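CHAD domain protein (Streptomyces chartreusis, PDB 6RN5) binds copper ions and probably polyphosphate, and belongs to the CHAD-domain family, though its role in the cell is not established. Local coordinates at residues Thr20-Ala25 / Ala222-Asp227; Thr72-Gln77 / Gly87-Leu92; Gln77-Thr82 / Pro218-Ala223. One frame throughout, in Å; residues are numbered along the deposited sequence.

From the N terminus, the chain enters helix 21-42, and contact 1 ties its first turn to the loop before helix 229-244, closing a long loop with 196 residues between the two segments. Contact 2, nested inside that loop, closes a short one: it joins the end of helix 56-75 to the start of helix 82-120. Contact 3 joins the turn between those two helices to the same late loop that contact 1 reaches, sharing A222 and A223 with it. Contacts 2 and 3 cross along the chain and share Q77. L24 and A226 of contact 1 pack on L79 of contact 3; the centres of these two contacts lie about 9 Å apart.

Contact 1: Thr20-Ala25 / Ala222-Asp227; sequences TGDTLA and AAATAD
T20 OG1 is held from two sides of the contact: it reaches A224 O across the contact in a weak hydrogen bond of 3.2 Å, and it accepts from D22 N, in its own segment, in another weak bond of 3.3 Å. With chi1 at 64° the hydroxyl sits between the backbone N and the carbonyl carbon of T20, where one oxygen can serve both the helix start and the neighbouring loop. The methyl CG2, beside the backbone N, faces the A226 carbonyl loosely. T20 is the N-cap of helix 21-42, and with T23 it forms a capping box; the returning bond, from T20 N to T23 OG1, is the firmer one at 3.1 Å and 157°.

The next residue, G21, brings its backbone against the loop. Its N-H is shared between two carbonyls, A223 O at 3.1 Å and A226 O at 3.3 Å, both weak and bent. A223 O also takes the N-H of A226 at 2.9 Å, a bond that curls residues 223-226 into a tight bend and sets this oxygen against the start of the helix. A CB on G21 would run into A223 O, so the closeness of the two backbones rests on the missing side chain. Beside it, T20 CA lends a C-H to A226 O at 3.1 Å.

On the more exposed flank, D22 swings its carboxylate back toward the loop and OD1 lies 3.6 Å from A224 CB, a van der Waals touch. Elsewhere, L24 of the same helix packs on F76, while A223 and A226 lean on L79. D227, at the far end of the loop, points away and its OD1 forms a salt bridge with R229 NE, at the entry to helix 229-244.

Contact 2: Thr72-Gln77 / Gly87-Leu92; sequences TLHTFQ and GMRPEL
L73 and M88 meet where two successive helices, 56-75 and 82-120, fold back on each other as an antiparallel helical hairpin within the CHAD domain. This is the tight side. L73 CD2 is pushed against M88 CB at 3.5 Å, closer than carbons usually come, and L92 CD1 approaches the same methyl loosely at 4.5 Å. The L73 and M88 side chains cross obliquely, and the surroundings are mostly apolar: L73 also rests on L28 and W84, M88 on I206 of helix 201-213.

The other half is looser and partly open to solvent. Here H74 lies against one face of the R89 guanidinium, with no hydrogen bond between them. H74 CB sits over that face, 3.5 Å from R89 NE, and H74 CD2 stands 3.9 Å above the centre of the same group. The ring does not stack on it: the planes are turned 53° apart. CG of H74 stands anti to its backbone N (chi1 -177°), which puts the start of the ring 4.1 Å from R89 CZ. The arginine chain bends at chi3, and its NE is fixed by a hydrogen bond to S70 O, one turn back on helix 56-75. An alanine in place of R89 would probably leave S70 O without this donor and open a gap beside H74 and L73 CB, since the methylene R89 CG, 4.0 Å from L73 CB, would go too. At the edge of this polar side, Q77 NE2 turns back to L73 O in a weak hydrogen bond of 3.4 Å and comes within 4.4 Å of R89 CD.

Contact 3: Gln77-Thr82 / Pro218-Ala223; sequences QSLLDT and PLTPAA
L79 O and T220 N form the shorter of two main-chain hydrogen bonds between these loops, at 2.8 Å; the donor N sits 48° out of the carbonyl plane. The other runs from D81 N to P218 O, 3.0 Å and nearly along the C=O axis. Together they bracket L80 and L219 as a single antiparallel bridge, a non-hydrogen-bonded pair in a chain that is largely helical and has no regular strand. C-H contacts supplement them: L219 CA points at L79 O and L80 CA at P218 O, and the T220 methyl CG2 rests on L80 O at 3.6 Å.

Side-chain polarity adds little. T220 OG1, set between its own N and carbonyl carbon (chi1 58°), makes a weak bond of 3.4 Å to L79 O, which the T220 N-H already occupies. D81 is the N-cap of helix 82-120, its OD1 accepting from W84 N.

The apolar contacts flank the bridge. L80 CD2 meets L219 CD2 at 4.0 Å, the two chains crossing at a slant. L79 CB touches A223 CB at 3.9 Å, where the type I turn T220-A223 brings that methyl round.

Because the two sound bonds join backbone to backbone, the pairing itself probably depends little on side-chain identity, while L79, L80, L219 and A223 pack around it.

Contact 1: Thr20-Ala25 / Ala222-Asp227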
loop_
_atom_site.group_PDB
_atom_site.type_symbol
_atom_site.label_atom_id
_atom_site.label_comp_id
_atom_site.label_asym_id
_atom_site.label_seq_id
_atom_site.Cartn_x
_atom_site.Cartn_y
_atom_site.Cartn_z
ATOM N N THR A 20 45.097 -4.276 20.925
ATOM C CA THR A 20 45.061 -4.954 22.229
ATOM C C THR A 20 44.194 -4.219 23.281
ATOM O O THR A 20 43.531 -3.199 22.981
ATOM C CB THR A 20 46.480 -5.097 22.790
ATOM O OG1 THR A 20 47.003 -3.798 23.036
ATOM C CG2 THR A 20 47.386 -5.825 21.785
ATOM N N GLY A 21 44.199 -4.755 24.503
ATOM C CA GLY A 21 43.650 -4.052 25.660
ATOM C C GLY A 21 43.960 -2.560 25.691
ATOM O O GLY A 21 43.126 -1.737 26.089
ATOM N N ASP A 22 45.161 -2.189 25.287
ATOM C CA ASP A 22 45.541 -0.780 25.376
ATOM C C ASP A 22 44.854 0.040 24.323
ATOM O O ASP A 22 44.582 1.198 24.553
ATOM C CB ASP A 22 47.053 -0.621 25.305
ATOM C CG ASP A 22 47.751 -1.290 26.487
ATOM O OD1 ASP A 22 47.095 -1.539 27.534
ATOM O OD2 ASP A 22 48.953 -1.594 26.355
ATOM N N THR A 23 44.592 -0.564 23.164
ATOM C CA THR A 23 43.799 0.071 22.123
ATOM C C THR A 23 42.387 0.304 22.644
ATOM O O THR A 23 41.819 1.378 22.445
ATOM C CB THR A 23 43.717 -0.780 20.839
ATOM O OG1 THR A 23 45.015 -1.252 20.509
ATOM C CG2 THR A 23 43.178 0.035 19.623
ATOM N N LEU A 24 41.848 -0.713 23.308
ATOM C CA LEU A 24 40.517 -0.662 23.899
ATOM C C LEU A 24 40.435 0.465 24.929
ATOM O O LEU A 24 39.451 1.174 24.944
ATOM C CB LEU A 24 40.184 -1.986 24.587
ATOM C CG LEU A 24 38.988 -2.058 25.518
ATOM C CD1 LEU A 24 37.723 -1.718 24.752
ATOM C CD2 LEU A 24 38.891 -3.468 26.111
ATOM N N ALA A 25 41.441 0.582 25.805
ATOM C CA ALA A 25 41.491 1.624 26.815
ATOM C C ALA A 25 41.524 2.997 26.151
ATOM O O ALA A 25 40.860 3.922 26.623
ATOM C CB ALA A 25 42.699 1.470 27.705
ATOM N N ALA A 222 44.968 -9.634 32.304
ATOM C CA ALA A 222 45.533 -10.126 31.044
ATOM C C ALA A 222 45.259 -9.206 29.855
ATOM O O ALA A 222 45.819 -9.429 28.780
ATOM C CB ALA A 222 44.988 -11.528 30.745
ATOM N N ALA A 223 44.428 -8.176 30.041
ATOM C CA ALA A 223 43.850 -7.430 28.903
ATOM C C ALA A 223 44.876 -6.722 28.060
ATOM O O ALA A 223 44.754 -6.707 26.830
ATOM C CB ALA A 223 42.807 -6.428 29.375
ATOM N N ALA A 224 45.896 -6.163 28.702
ATOM C CA ALA A 224 46.826 -5.264 28.018
ATOM C C ALA A 224 47.486 -5.943 26.814
ATOM O O ALA A 224 47.678 -5.298 25.767
ATOM C CB ALA A 224 47.878 -4.735 28.999
ATOM N N THR A 225 47.795 -7.241 26.974
ATOM C CA THR A 225 48.344 -8.086 25.903
ATOM C C THR A 225 47.295 -8.841 25.042
ATOM O O THR A 225 47.657 -9.395 24.027
ATOM C CB THR A 225 49.338 -9.177 26.433
ATOM O OG1 THR A 225 48.631 -10.282 27.027
ATOM C CG2 THR A 225 50.272 -8.626 27.439
ATOM N N ALA A 226 46.038 -8.929 25.462
ATOM C CA ALA A 226 45.019 -9.695 24.700
ATOM C C ALA A 226 44.661 -9.046 23.358
ATOM O O ALA A 226 44.611 -7.826 23.248
ATOM C CB ALA A 226 43.766 -9.917 25.531
ATOM N N ASP A 227 44.447 -9.886 22.346
ATOM C CA ASP A 227 44.132 -9.449 20.987
ATOM C C ASP A 227 42.637 -9.083 21.014
ATOM O O ASP A 227 41.838 -9.872 21.479
ATOM C CB ASP A 227 44.428 -10.616 20.019
ATOM C CG ASP A 227 44.205 -10.270 18.524
ATOM O OD1 ASP A 227 43.804 -9.133 18.099
ATOM O OD2 ASP A 227 44.442 -11.206 17.738
#

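Contact 2: Thr72-Gln77 / Gly87-Leu92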
loop_
_atom_site.group_PDB
_atom_site.type_symbol
_atom_site.label_atom_id
_atom_site.label_comp_id
_atom_site.label_asym_id
_atom_site.label_seq_id
_atom_site.Cartn_x
_atom_site.Cartn_y
_atom_site.Cartn_z
ATOM N N THR A 72 30.814 -0.886 23.990
ATOM C CA THR A 72 32.166 -1.349 24.227
ATOM C C THR A 72 32.213 -2.236 25.472
ATOM O O THR A 72 32.867 -3.279 25.473
ATOM C CB THR A 72 33.088 -0.156 24.361
ATOM O OG1 THR A 72 33.071 0.564 23.122
ATOM C CG2 THR A 72 34.504 -0.575 24.630
ATOM N N LEU A 73 31.497 -1.823 26.506
ATOM C CA LEU A 73 31.440 -2.565 27.753
ATOM C C LEU A 73 30.695 -3.890 27.563
ATOM O O LEU A 73 30.767 -4.738 28.401
ATOM C CB LEU A 73 30.805 -1.721 28.863
ATOM C CG LEU A 73 31.811 -0.904 29.702
ATOM C CD1 LEU A 73 32.769 -0.084 28.878
ATOM C CD2 LEU A 73 31.079 0.008 30.664
ATOM N N HIS A 74 29.965 -4.044 26.466
ATOM C CA HIS A 74 29.246 -5.277 26.202
ATOM C C HIS A 74 30.190 -6.178 25.444
ATOM O O HIS A 74 30.505 -7.245 25.915
ATOM C CB HIS A 74 27.963 -5.010 25.374
ATOM C CG HIS A 74 27.141 -6.226 25.134
ATOM N ND1 HIS A 74 27.202 -6.953 23.970
ATOM C CD2 HIS A 74 26.258 -6.866 25.931
ATOM C CE1 HIS A 74 26.374 -7.974 24.046
ATOM N NE2 HIS A 74 25.782 -7.943 25.224
ATOM N N THR A 75 30.610 -5.726 24.258
ATOM C CA THR A 75 31.429 -6.511 23.322
ATOM C C THR A 75 32.731 -7.001 23.966
ATOM O O THR A 75 33.196 -8.122 23.671
ATOM C CB THR A 75 31.750 -5.672 22.061
ATOM O OG1 THR A 75 30.532 -5.276 21.430
ATOM C CG2 THR A 75 32.575 -6.451 21.074
ATOM N N PHE A 76 33.327 -6.140 24.804
ATOM C CA PHE A 76 34.680 -6.345 25.339
ATOM C C PHE A 76 34.638 -6.501 26.838
ATOM O O PHE A 76 35.620 -6.252 27.541
ATOM C CB PHE A 76 35.621 -5.181 24.946
ATOM C CG PHE A 76 35.723 -4.941 23.449
ATOM C CD1 PHE A 76 36.609 -5.679 22.657
ATOM C CD2 PHE A 76 34.956 -3.950 22.827
ATOM C CE1 PHE A 76 36.708 -5.428 21.275
ATOM C CE2 PHE A 76 35.049 -3.708 21.447
ATOM C CZ PHE A 76 35.912 -4.446 20.674
ATOM N N GLN A 77 33.494 -6.970 27.311
ATOM C CA GLN A 77 33.261 -7.141 28.721
ATOM C C GLN A 77 34.289 -8.064 29.318
ATOM O O GLN A 77 34.679 -7.857 30.445
ATOM C CB GLN A 77 31.875 -7.722 29.021
ATOM C CG GLN A 77 31.570 -7.688 30.519
ATOM C CD GLN A 77 30.104 -7.880 30.855
ATOM O OE1 GLN A 77 29.747 -8.897 31.431
ATOM N NE2 GLN A 77 29.241 -6.896 30.496
ATOM N N GLY A 87 27.458 -2.362 36.468
ATOM C CA GLY A 87 27.010 -1.089 37.037
ATOM C C GLY A 87 26.884 0.027 35.974
ATOM O O GLY A 87 25.886 0.744 35.957
ATOM N N MET A 88 27.858 0.139 35.071
ATOM C CA MET A 88 27.863 1.217 34.058
ATOM C C MET A 88 26.761 1.085 33.016
ATOM O O MET A 88 26.137 2.080 32.660
ATOM C CB MET A 88 29.190 1.257 33.311
ATOM C CG MET A 88 30.425 1.524 34.159
ATOM S SD MET A 88 30.441 3.232 34.693
ATOM C CE MET A 88 30.938 4.093 33.205
ATOM N N ARG A 89 26.515 -0.133 32.523
ATOM C CA ARG A 89 25.728 -0.298 31.264
ATOM C C ARG A 89 24.282 0.191 31.327
ATOM O O ARG A 89 23.874 0.980 30.482
ATOM C CB ARG A 89 25.744 -1.765 30.744
ATOM C CG ARG A 89 27.033 -2.215 30.025
ATOM C CD ARG A 89 26.813 -3.497 29.202
ATOM N NE ARG A 89 26.257 -3.170 27.876
ATOM C CZ ARG A 89 25.034 -3.488 27.415
ATOM N NH1 ARG A 89 24.163 -4.181 28.151
ATOM N NH2 ARG A 89 24.672 -3.103 26.185
ATOM N N PRO A 90 23.494 -0.292 32.301
ATOM C CA PRO A 90 22.109 0.215 32.417
ATOM C C PRO A 90 22.039 1.712 32.708
ATOM O O PRO A 90 21.115 2.376 32.263
ATOM C CB PRO A 90 21.545 -0.566 33.610
ATOM C CG PRO A 90 22.747 -0.926 34.432
ATOM C CD PRO A 90 23.832 -1.197 33.424
ATOM N N GLU A 91 23.031 2.250 33.412
ATOM C CA GLU A 91 23.017 3.668 33.722
ATOM C C GLU A 91 23.265 4.442 32.466
ATOM O O GLU A 91 22.575 5.399 32.173
ATOM C CB GLU A 91 24.043 3.988 34.786
ATOM C CG GLU A 91 23.665 3.480 36.149
ATOM C CD GLU A 91 22.258 3.919 36.538
ATOM O OE1 GLU A 91 22.035 5.065 36.997
ATOM O OE2 GLU A 91 21.350 3.115 36.364
ATOM N N LEU A 92 24.246 3.999 31.693
ATOM C CA LEU A 92 24.483 4.565 30.383
ATOM C C LEU A 92 23.288 4.418 29.439
ATOM O O LEU A 92 22.996 5.325 28.665
ATOM C CB LEU A 92 25.699 3.906 29.751
ATOM C CG LEU A 92 27.038 4.285 30.390
ATOM C CD1 LEU A 92 28.136 3.330 29.955
ATOM C CD2 LEU A 92 27.382 5.742 30.053
#

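Contact 3: Gln77-Thr82 / Pro218-Ala223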
loop_
_atom_site.group_PDB
_atom_site.type_symbol
_atom_site.label_atom_id
_atom_site.label_comp_id
_atom_site.label_asym_id
_atom_site.label_seq_id
_atom_site.Cartn_x
_atom_site.Cartn_y
_atom_site.Cartn_z
ATOM N N GLN A 77 33.494 -6.970 27.311
ATOM C CA GLN A 77 33.261 -7.141 28.721
ATOM C C GLN A 77 34.289 -8.064 29.318
ATOM O O GLN A 77 34.679 -7.857 30.445
ATOM C CB GLN A 77 31.875 -7.722 29.021
ATOM C CG GLN A 77 31.570 -7.688 30.519
ATOM C CD GLN A 77 30.104 -7.880 30.855
ATOM O OE1 GLN A 77 29.747 -8.897 31.431
ATOM N NE2 GLN A 77 29.241 -6.896 30.496
ATOM N N SER A 78 34.745 -9.059 28.566
ATOM C CA SER A 78 35.695 -10.028 29.141
ATOM C C SER A 78 37.032 -9.390 29.466
ATOM O O SER A 78 37.760 -9.931 30.256
ATOM C CB SER A 78 35.904 -11.225 28.200
ATOM O OG SER A 78 36.243 -10.790 26.907
ATOM N N LEU A 79 37.376 -8.254 28.853
ATOM C CA LEU A 79 38.649 -7.581 29.168
ATOM C C LEU A 79 38.559 -6.517 30.273
ATOM O O LEU A 79 39.535 -5.864 30.542
ATOM C CB LEU A 79 39.262 -6.973 27.894
ATOM C CG LEU A 79 39.586 -8.057 26.851
ATOM C CD1 LEU A 79 40.340 -7.421 25.726
ATOM C CD2 LEU A 79 40.422 -9.181 27.439
ATOM N N LEU A 80 37.411 -6.396 30.941
ATOM C CA LEU A 80 37.129 -5.288 31.856
ATOM C C LEU A 80 36.535 -5.866 33.143
ATOM O O LEU A 80 35.971 -6.913 33.127
ATOM C CB LEU A 80 36.132 -4.323 31.195
ATOM C CG LEU A 80 36.566 -3.674 29.871
ATOM C CD1 LEU A 80 35.417 -3.167 28.992
ATOM C CD2 LEU A 80 37.477 -2.511 30.149
ATOM N N ASP A 81 36.663 -5.171 34.254
ATOM C CA ASP A 81 36.003 -5.572 35.512
ATOM C C ASP A 81 34.506 -5.771 35.350
ATOM O O ASP A 81 33.781 -4.848 34.938
ATOM C CB ASP A 81 36.266 -4.506 36.555
ATOM C CG ASP A 81 35.673 -4.840 37.900
ATOM O OD1 ASP A 81 34.437 -4.815 38.101
ATOM O OD2 ASP A 81 36.476 -5.079 38.785
ATOM N N THR A 82 34.032 -6.968 35.700
ATOM C CA THR A 82 32.675 -7.339 35.414
ATOM C C THR A 82 31.654 -6.465 36.150
ATOM O O THR A 82 30.705 -5.976 35.508
ATOM C CB THR A 82 32.442 -8.834 35.701
ATOM O OG1 THR A 82 33.168 -9.582 34.745
ATOM C CG2 THR A 82 31.000 -9.226 35.523
ATOM N N PRO A 218 39.315 0.157 33.805
ATOM C CA PRO A 218 39.539 -1.074 34.604
ATOM C C PRO A 218 39.700 -2.335 33.774
ATOM O O PRO A 218 38.828 -3.213 33.760
ATOM C CB PRO A 218 38.282 -1.138 35.488
ATOM C CG PRO A 218 37.229 -0.482 34.648
ATOM C CD PRO A 218 37.914 0.622 33.906
ATOM N N LEU A 219 40.808 -2.396 33.043
ATOM C CA LEU A 219 41.181 -3.595 32.311
ATOM C C LEU A 219 41.429 -4.756 33.243
ATOM O O LEU A 219 42.063 -4.588 34.269
ATOM C CB LEU A 219 42.461 -3.343 31.528
ATOM C CG LEU A 219 42.379 -2.329 30.359
ATOM C CD1 LEU A 219 43.728 -2.153 29.700
ATOM C CD2 LEU A 219 41.337 -2.682 29.304
ATOM N N THR A 220 41.008 -5.958 32.873
ATOM C CA THR A 220 41.412 -7.168 33.639
ATOM C C THR A 220 42.934 -7.394 33.534
ATOM O O THR A 220 43.563 -6.864 32.628
ATOM C CB THR A 220 40.718 -8.453 33.125
ATOM O OG1 THR A 220 41.029 -8.640 31.737
ATOM C CG2 THR A 220 39.236 -8.363 33.314
ATOM N N PRO A 221 43.525 -8.225 34.426
ATOM C CA PRO A 221 44.992 -8.389 34.397
ATOM C C PRO A 221 45.592 -8.726 33.037
ATOM O O PRO A 221 46.593 -8.148 32.653
ATOM C CB PRO A 221 45.236 -9.547 35.391
ATOM C CG PRO A 221 44.112 -9.452 36.362
ATOM C CD PRO A 221 42.922 -8.925 35.584
ATOM N N ALA A 222 44.968 -9.634 32.304
ATOM C CA ALA A 222 45.533 -10.126 31.044
ATOM C C ALA A 222 45.259 -9.206 29.855
ATOM O O ALA A 222 45.819 -9.429 28.780
ATOM C CB ALA A 222 44.988 -11.528 30.745
ATOM N N ALA A 223 44.428 -8.176 30.041
ATOM C CA ALA A 223 43.850 -7.430 28.903
ATOM C C ALA A 223 44.876 -6.722 28.060
ATOM O O ALA A 223 44.754 -6.707 26.830
ATOM C CB ALA A 223 42.807 -6.428 29.375
#